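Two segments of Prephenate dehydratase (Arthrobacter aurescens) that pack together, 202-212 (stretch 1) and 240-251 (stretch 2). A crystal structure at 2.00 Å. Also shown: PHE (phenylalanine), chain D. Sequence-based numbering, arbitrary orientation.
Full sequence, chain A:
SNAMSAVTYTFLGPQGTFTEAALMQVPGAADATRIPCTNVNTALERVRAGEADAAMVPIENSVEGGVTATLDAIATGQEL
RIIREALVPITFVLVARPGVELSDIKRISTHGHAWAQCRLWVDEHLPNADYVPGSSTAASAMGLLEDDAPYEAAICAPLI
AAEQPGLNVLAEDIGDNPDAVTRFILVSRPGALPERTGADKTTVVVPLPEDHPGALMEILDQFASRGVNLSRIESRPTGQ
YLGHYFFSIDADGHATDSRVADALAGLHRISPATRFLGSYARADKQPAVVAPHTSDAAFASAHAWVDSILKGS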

ATOM      1  N   THR A 202     -11.180 -11.381 -17.146  1.00 21.20           N
ATOM      2  CA  THR A 202     -12.256 -10.462 -16.816  1.00 21.15           C
ATOM      3  C   THR A 202     -11.800  -9.051 -17.128  1.00 20.74           C
ATOM      4  O   THR A 202     -10.704  -8.643 -16.729  1.00 20.92           O
ATOM      5  CB  THR A 202     -12.744 -10.620 -15.342  1.00 21.62           C
ATOM      6  OG1 THR A 202     -13.328 -11.919 -15.156  1.00 21.69           O
ATOM      7  CG2 THR A 202     -13.814  -9.551 -14.957  1.00 21.58           C
ATOM      8  N   THR A 203     -12.647  -8.306 -17.835  1.00 20.64           N
ATOM      9  CA  THR A 203     -12.350  -6.930 -18.234  1.00 20.20           C
ATOM     10  C   THR A 203     -13.306  -5.946 -17.551  1.00 20.17           C
ATOM     11  O   THR A 203     -14.524  -6.186 -17.468  1.00 21.04           O
ATOM     12  CB  THR A 203     -12.406  -6.758 -19.797  1.00 20.83           C
ATOM     13  OG1 THR A 203     -11.514  -7.687 -20.433  1.00 20.28           O
ATOM     14  CG2 THR A 203     -12.001  -5.337 -20.231  1.00 19.67           C
ATOM     15  N   VAL A 204     -12.747  -4.834 -17.086  1.00 20.24           N
ATOM     16  CA  VAL A 204     -13.509  -3.747 -16.485  1.00 20.47           C
ATOM     17  C   VAL A 204     -13.005  -2.378 -16.941  1.00 21.13           C
ATOM     18  O   VAL A 204     -11.852  -2.224 -17.350  1.00 20.69           O
ATOM     19  CB  VAL A 204     -13.463  -3.765 -14.938  1.00 20.90           C
ATOM     20  CG1 VAL A 204     -14.223  -4.930 -14.395  1.00 21.60           C
ATOM     21  CG2 VAL A 204     -11.998  -3.730 -14.406  1.00 20.24           C
ATOM     22  N   VAL A 205     -13.881  -1.381 -16.854  1.00 21.29           N
ATOM     23  CA  VAL A 205     -13.465  -0.009 -17.083  1.00 21.68           C
ATOM     24  C   VAL A 205     -13.787   0.754 -15.823  1.00 21.78           C
ATOM     25  O   VAL A 205     -14.948   0.775 -15.397  1.00 22.80           O
ATOM     26  CB  VAL A 205     -14.180   0.629 -18.312  1.00 22.74           C
ATOM     27  CG1 VAL A 205     -13.927   2.178 -18.340  1.00 23.15           C
ATOM     28  CG2 VAL A 205     -13.718  -0.041 -19.604  1.00 22.21           C
ATOM     29  N   VAL A 206     -12.765   1.346 -15.207  1.00 21.92           N
ATOM     30  CA  VAL A 206     -12.928   2.021 -13.910  1.00 21.81           C
ATOM     31  C   VAL A 206     -12.670   3.520 -14.052  1.00 23.55           C
ATOM     32  O   VAL A 206     -11.535   3.944 -14.318  1.00 22.49           O
ATOM     33  CB  VAL A 206     -12.011   1.409 -12.797  1.00 22.28           C
ATOM     34  CG1 VAL A 206     -12.339   1.989 -11.409  1.00 19.97           C
ATOM     35  CG2 VAL A 206     -12.100  -0.146 -12.813  1.00 20.14           C
ATOM     36  N   PRO A 207     -13.734   4.325 -13.878  1.00 24.75           N
ATOM     37  CA  PRO A 207     -13.619   5.775 -13.855  1.00 25.83           C
ATOM     38  C   PRO A 207     -12.883   6.210 -12.592  1.00 26.50           C
ATOM     39  O   PRO A 207     -13.141   5.690 -11.504  1.00 27.18           O
ATOM     40  CB  PRO A 207     -15.081   6.252 -13.807  1.00 26.84           C
ATOM     41  CG  PRO A 207     -15.888   5.089 -14.305  1.00 27.18           C
ATOM     42  CD  PRO A 207     -15.137   3.877 -13.818  1.00 25.32           C
ATOM     43  N   LEU A 208     -11.959   7.144 -12.742  1.00 26.57           N
ATOM     44  CA  LEU A 208     -11.297   7.744 -11.604  1.00 27.38           C
ATOM     45  C   LEU A 208     -12.200   8.802 -10.960  1.00 29.29           C
ATOM     46  O   LEU A 208     -12.588   9.771 -11.619  1.00 29.70           O
ATOM     47  CB  LEU A 208      -9.968   8.357 -12.053  1.00 26.93           C
ATOM     48  CG  LEU A 208      -9.026   8.911 -10.997  1.00 28.62           C
ATOM     49  CD1 LEU A 208      -8.498   7.814 -10.075  1.00 30.60           C
ATOM     50  CD2 LEU A 208      -7.895   9.614 -11.682  1.00 28.00           C
ATOM     51  N   PRO A 209     -12.527   8.643  -9.660  1.00 30.35           N
ATOM     52  CA  PRO A 209     -13.381   9.634  -9.002  1.00 32.40           C
ATOM     53  C   PRO A 209     -12.644  10.916  -8.639  1.00 33.74           C
ATOM     54  O   PRO A 209     -13.229  11.994  -8.704  1.00 34.96           O
ATOM     55  CB  PRO A 209     -13.833   8.923  -7.720  1.00 33.44           C
ATOM     56  CG  PRO A 209     -13.469   7.471  -7.913  1.00 31.33           C
ATOM     57  CD  PRO A 209     -12.262   7.484  -8.791  1.00 30.21           C
ATOM     58  N   GLU A 210     -11.376  10.783  -8.265  1.00 33.60           N
ATOM     59  CA  GLU A 210     -10.581  11.877  -7.714  1.00 35.72           C
ATOM     60  C   GLU A 210      -9.131  11.654  -8.070  1.00 34.69           C
ATOM     61  O   GLU A 210      -8.607  10.561  -7.858  1.00 33.96           O
ATOM     62  CB  GLU A 210     -10.709  11.911  -6.189  1.00 37.77           C
ATOM     63  CG  GLU A 210     -11.968  12.589  -5.656  1.00 41.70           C
ATOM     64  CD  GLU A 210     -12.130  12.387  -4.157  1.00 47.34           C
ATOM     65  OE1 GLU A 210     -11.334  12.969  -3.375  1.00 49.23           O
ATOM     66  OE2 GLU A 210     -13.063  11.647  -3.764  1.00 49.04           O
ATOM     67  N   ASP A 211      -8.477  12.681  -8.601  1.00 34.88           N
ATOM     68  CA  ASP A 211      -7.096  12.554  -9.055  1.00 33.68           C
ATOM     69  C   ASP A 211      -6.099  12.960  -7.967  1.00 34.53           C
ATOM     70  O   ASP A 211      -5.993  14.140  -7.630  1.00 35.99           O
ATOM     71  CB  ASP A 211      -6.868  13.407 -10.310  1.00 34.03           C
ATOM     72  CG  ASP A 211      -5.669  12.946 -11.122  1.00 32.79           C
ATOM     73  OD1 ASP A 211      -5.427  11.731 -11.230  1.00 33.61           O
ATOM     74  OD2 ASP A 211      -4.972  13.796 -11.674  1.00 34.22           O
ATOM     75  N   HIS A 212      -5.391  11.981  -7.407  1.00 33.27           N
ATOM     76  CA  HIS A 212      -4.317  12.258  -6.429  1.00 34.13           C
ATOM     77  C   HIS A 212      -3.282  11.131  -6.501  1.00 32.09           C
ATOM     78  O   HIS A 212      -3.598  10.060  -7.025  1.00 30.09           O
ATOM     79  CB  HIS A 212      -4.864  12.438  -4.994  1.00 35.61           C
ATOM     80  CG  HIS A 212      -5.708  11.293  -4.516  1.00 36.45           C
ATOM     81  ND1 HIS A 212      -5.185  10.048  -4.221  1.00 34.14           N
ATOM     82  CD2 HIS A 212      -7.041  11.204  -4.291  1.00 36.96           C
ATOM     83  CE1 HIS A 212      -6.160   9.243  -3.843  1.00 34.80           C
ATOM     84  NE2 HIS A 212      -7.296   9.915  -3.887  1.00 37.94           N
ATOM     85  N   GLN A 240     -15.868  12.997 -18.603  1.00 59.54           N
ATOM     86  CA  GLN A 240     -17.089  12.495 -17.959  1.00 61.30           C
ATOM     87  C   GLN A 240     -16.893  12.244 -16.462  1.00 59.98           C
ATOM     88  O   GLN A 240     -17.816  12.446 -15.664  1.00 63.52           O
ATOM     89  CB  GLN A 240     -17.579  11.218 -18.655  1.00 59.63           C
ATOM     90  N   TYR A 241     -15.690  11.806 -16.091  1.00 55.56           N
ATOM     91  CA  TYR A 241     -15.336  11.591 -14.691  1.00 54.95           C
ATOM     92  C   TYR A 241     -14.613  12.809 -14.088  1.00 58.01           C
ATOM     93  O   TYR A 241     -13.837  13.483 -14.770  1.00 58.47           O
ATOM     94  CB  TYR A 241     -14.482  10.328 -14.555  1.00 49.45           C
ATOM     95  N   LEU A 242     -14.866  13.071 -12.804  1.00 61.06           N
ATOM     96  CA  LEU A 242     -14.278  14.222 -12.095  1.00 65.55           C
ATOM     97  C   LEU A 242     -12.853  13.965 -11.590  1.00 62.56           C
ATOM     98  O   LEU A 242     -12.243  14.814 -10.927  1.00 66.80           O
ATOM     99  CB  LEU A 242     -15.195  14.693 -10.955  1.00 71.90           C
ATOM    100  CG  LEU A 242     -16.463  15.478 -11.327  1.00 78.13           C
ATOM    101  CD1 LEU A 242     -16.128  16.821 -11.980  1.00 82.01           C
ATOM    102  CD2 LEU A 242     -17.415  14.655 -12.214  1.00 74.97           C
ATOM    103  N   GLY A 243     -12.346  12.774 -11.898  1.00 56.20           N
ATOM    104  CA  GLY A 243     -10.922  12.466 -11.797  1.00 52.69           C
ATOM    105  C   GLY A 243     -10.277  12.583 -13.170  1.00 49.64           C
ATOM    106  O   GLY A 243      -9.050  12.573 -13.275  1.00 49.06           O
ATOM    107  N   HIS A 244     -11.108  12.688 -14.216  1.00 48.65           N
ATOM    108  CA  HIS A 244     -10.681  13.015 -15.605  1.00 46.74           C
ATOM    109  C   HIS A 244     -10.096  11.830 -16.390  1.00 40.33           C
ATOM    110  O   HIS A 244      -9.636  11.988 -17.512  1.00 39.54           O
ATOM    111  CB  HIS A 244      -9.705  14.218 -15.663  1.00 50.40           C
ATOM    112  CG  HIS A 244     -10.025  15.315 -14.695  1.00 57.29           C
ATOM    113  ND1 HIS A 244      -9.224  15.600 -13.609  1.00 60.63           N
ATOM    114  CD2 HIS A 244     -11.059  16.186 -14.638  1.00 63.04           C
ATOM    115  CE1 HIS A 244      -9.748  16.604 -12.929  1.00 66.84           C
ATOM    116  NE2 HIS A 244     -10.862  16.979 -13.532  1.00 69.23           N
ATOM    117  N   TYR A 245     -10.116  10.645 -15.800  1.00 36.24           N
ATOM    118  CA  TYR A 245      -9.591   9.460 -16.470  1.00 31.62           C
ATOM    119  C   TYR A 245     -10.492   8.260 -16.277  1.00 30.14           C
ATOM    120  O   TYR A 245     -11.287   8.211 -15.339  1.00 30.28           O
ATOM    121  CB  TYR A 245      -8.198   9.087 -15.926  1.00 30.01           C
ATOM    122  CG  TYR A 245      -7.144  10.147 -16.097  1.00 32.11           C
ATOM    123  CD1 TYR A 245      -6.372  10.213 -17.255  1.00 32.47           C
ATOM    124  CD2 TYR A 245      -6.920  11.096 -15.094  1.00 36.70           C
ATOM    125  CE1 TYR A 245      -5.406  11.192 -17.411  1.00 34.91           C
ATOM    126  CE2 TYR A 245      -5.957  12.082 -15.239  1.00 39.01           C
ATOM    127  CZ  TYR A 245      -5.203  12.121 -16.394  1.00 38.57           C
ATOM    128  OH  TYR A 245      -4.256  13.104 -16.531  1.00 42.28           O
ATOM    129  N   PHE A 246     -10.353   7.282 -17.170  1.00 22.03           N
ATOM    130  CA  PHE A 246     -10.735   5.942 -16.817  1.00 22.41           C
ATOM    131  C   PHE A 246      -9.584   4.968 -17.040  1.00 21.30           C
ATOM    132  O   PHE A 246      -8.660   5.251 -17.794  1.00 22.16           O
ATOM    133  CB  PHE A 246     -12.025   5.492 -17.517  1.00 23.37           C
ATOM    134  CG  PHE A 246     -11.893   5.328 -18.993  1.00 24.57           C
ATOM    135  CD1 PHE A 246     -11.312   4.179 -19.534  1.00 25.42           C
ATOM    136  CD2 PHE A 246     -12.374   6.315 -19.857  1.00 27.80           C
ATOM    137  CE1 PHE A 246     -11.190   4.013 -20.909  1.00 25.01           C
ATOM    138  CE2 PHE A 246     -12.259   6.163 -21.249  1.00 28.75           C
ATOM    139  CZ  PHE A 246     -11.664   5.017 -21.775  1.00 27.89           C
ATOM    140  N   PHE A 247      -9.640   3.840 -16.342  1.00 20.47           N
ATOM    141  CA  PHE A 247      -8.665   2.777 -16.511  1.00 19.37           C
ATOM    142  C   PHE A 247      -9.338   1.557 -17.136  1.00 18.70           C
ATOM    143  O   PHE A 247     -10.361   1.072 -16.648  1.00 19.54           O
ATOM    144  CB  PHE A 247      -8.018   2.432 -15.178  1.00 19.50           C
ATOM    145  CG  PHE A 247      -7.482   3.631 -14.452  1.00 19.60           C
ATOM    146  CD1 PHE A 247      -6.299   4.220 -14.859  1.00 21.08           C
ATOM    147  CD2 PHE A 247      -8.176   4.178 -13.365  1.00 19.81           C
ATOM    148  CE1 PHE A 247      -5.795   5.357 -14.184  1.00 21.77           C
ATOM    149  CE2 PHE A 247      -7.675   5.289 -12.664  1.00 23.50           C
ATOM    150  CZ  PHE A 247      -6.488   5.893 -13.093  1.00 23.14           C
ATOM    151  N   SER A 248      -8.773   1.107 -18.246  1.00 18.91           N
ATOM    152  CA  SER A 248      -9.192  -0.098 -18.949  1.00 19.35           C
ATOM    153  C   SER A 248      -8.292  -1.249 -18.485  1.00 20.00           C
ATOM    154  O   SER A 248      -7.053  -1.174 -18.568  1.00 20.76           O
ATOM    155  CB  SER A 248      -9.047   0.127 -20.452  1.00 20.08           C
ATOM    156  OG  SER A 248      -9.678  -0.883 -21.219  1.00 19.71           O
ATOM    157  N   ILE A 249      -8.903  -2.300 -17.958  1.00 19.88           N
ATOM    158  CA  ILE A 249      -8.135  -3.308 -17.217  1.00 19.49           C
ATOM    159  C   ILE A 249      -8.591  -4.722 -17.583  1.00 19.47           C
ATOM    160  O   ILE A 249      -9.801  -5.000 -17.629  1.00 19.49           O
ATOM    161  CB  ILE A 249      -8.291  -3.105 -15.671  1.00 18.94           C
ATOM    162  CG1 ILE A 249      -7.644  -1.784 -15.198  1.00 18.43           C
ATOM    163  CG2 ILE A 249      -7.671  -4.268 -14.891  1.00 19.90           C
ATOM    164  CD1 ILE A 249      -8.088  -1.341 -13.815  1.00 19.16           C
ATOM    165  N   ASP A 250      -7.628  -5.609 -17.848  1.00 19.42           N
ATOM    166  CA  ASP A 250      -7.920  -7.057 -17.961  1.00 19.45           C
ATOM    167  C   ASP A 250      -7.311  -7.760 -16.764  1.00 19.55           C
ATOM    168  O   ASP A 250      -6.111  -7.571 -16.473  1.00 19.84           O
ATOM    169  CB  ASP A 250      -7.340  -7.685 -19.248  1.00 19.21           C
ATOM    170  CG  ASP A 250      -7.881  -7.047 -20.540  1.00 20.58           C
ATOM    171  OD1 ASP A 250      -8.999  -6.464 -20.539  1.00 20.64           O
ATOM    172  OD2 ASP A 250      -7.184  -7.148 -21.579  1.00 18.11           O
ATOM    173  N   ALA A 251      -8.132  -8.548 -16.059  1.00 19.57           N
ATOM    174  CA  ALA A 251      -7.673  -9.386 -14.939  1.00 19.25           C
ATOM    175  C   ALA A 251      -7.774 -10.856 -15.292  1.00 20.31           C
ATOM    176  O   ALA A 251      -8.639 -11.247 -16.110  1.00 20.65           O
ATOM    177  CB  ALA A 251      -8.499  -9.089 -13.687  1.00 19.82           C
TER
HETATM  178  N   PHE D 312      -3.007  10.531 -10.814  1.00 23.38           N
HETATM  179  CA  PHE D 312      -3.458   9.270 -10.172  1.00 22.97           C
HETATM  180  C   PHE D 312      -2.310   8.423  -9.624  1.00 23.60           C
HETATM  181  O   PHE D 312      -1.146   8.805  -9.687  1.00 23.41           O
HETATM  182  CB  PHE D 312      -4.366   8.458 -11.118  1.00 22.97           C
HETATM  183  CG  PHE D 312      -3.744   8.102 -12.458  1.00 22.55           C
HETATM  184  CD1 PHE D 312      -2.814   7.061 -12.568  1.00 22.84           C
HETATM  185  CD2 PHE D 312      -4.137   8.771 -13.617  1.00 22.45           C
HETATM  186  CE1 PHE D 312      -2.269   6.703 -13.806  1.00 22.44           C
HETATM  187  CE2 PHE D 312      -3.595   8.409 -14.882  1.00 22.45           C
HETATM  188  CZ  PHE D 312      -2.654   7.392 -14.962  1.00 21.44           C
HETATM  189  OXT PHE D 312      -2.511   7.322  -9.093  1.00 24.11           O

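What joins the two backbones? The strand carrying Thr202 to Val206 runs antiparallel to the one that begins at Tyr245, and three residue pairs bond reciprocally. Thr202 N reaches Ala251 O at 2.7 Å, and Ala251 N returns to Thr202 O at 2.7 Å. Val204 N to Ile249 O and Ile249 N to Val204 O are both 3.0 Å; Val206 N to Phe247 O and Phe247 N to Val206 O are both 2.8 Å. Pro207, which has no amide hydrogen to give, falls at a non-hydrogen-bonded position opposite Phe246, so the ladder loses nothing there. Leu208 N then extends it to Tyr245 O at 2.9 Å.

Do side chains add a polar link? Thr203 and Asp250 face each other on the same side of the sheet, both with chi1 in the m well, and Thr203 OG1 donates to Asp250 OD1 at 2.8 Å. Both residues are buried, and the bond helps satisfy polar atoms that also have partners elsewhere in the structure.

How does the turn before the second strand fit? Tyr241 to His244 form a type I turn, closed by His244 N to Tyr241 O at 2.9 Å. Gly243 N makes a weak hydrogen bond to Leu208 O at 3.0 Å. Glycine suits this tight spot: a CB would point toward the first stretch and sit 2.3 Å from Leu208 O, a clash.

What fills the space around the ladder? The contact buries 841 Å², both sides summed. Val204, Val206, Phe247 and Ile249 share one face, where Val204 CG2 lies 4.0 Å from Ile249 CB; all four are buried, which suits apolar side chains. On the other, Val205 CG1 meets Phe246 CD1 at 3.5 Å. Leu208 points toward the second stretch, its CD1 3.7 Å from Phe247 CE2 at the ring edge and its CD2 3.8 Å from Tyr245 CD2. Bound phenylalanine adjoins this cluster: its N donates to Asp211 OD1 at 2.7 Å, while its CD2 lies over one face of the Tyr245 ring.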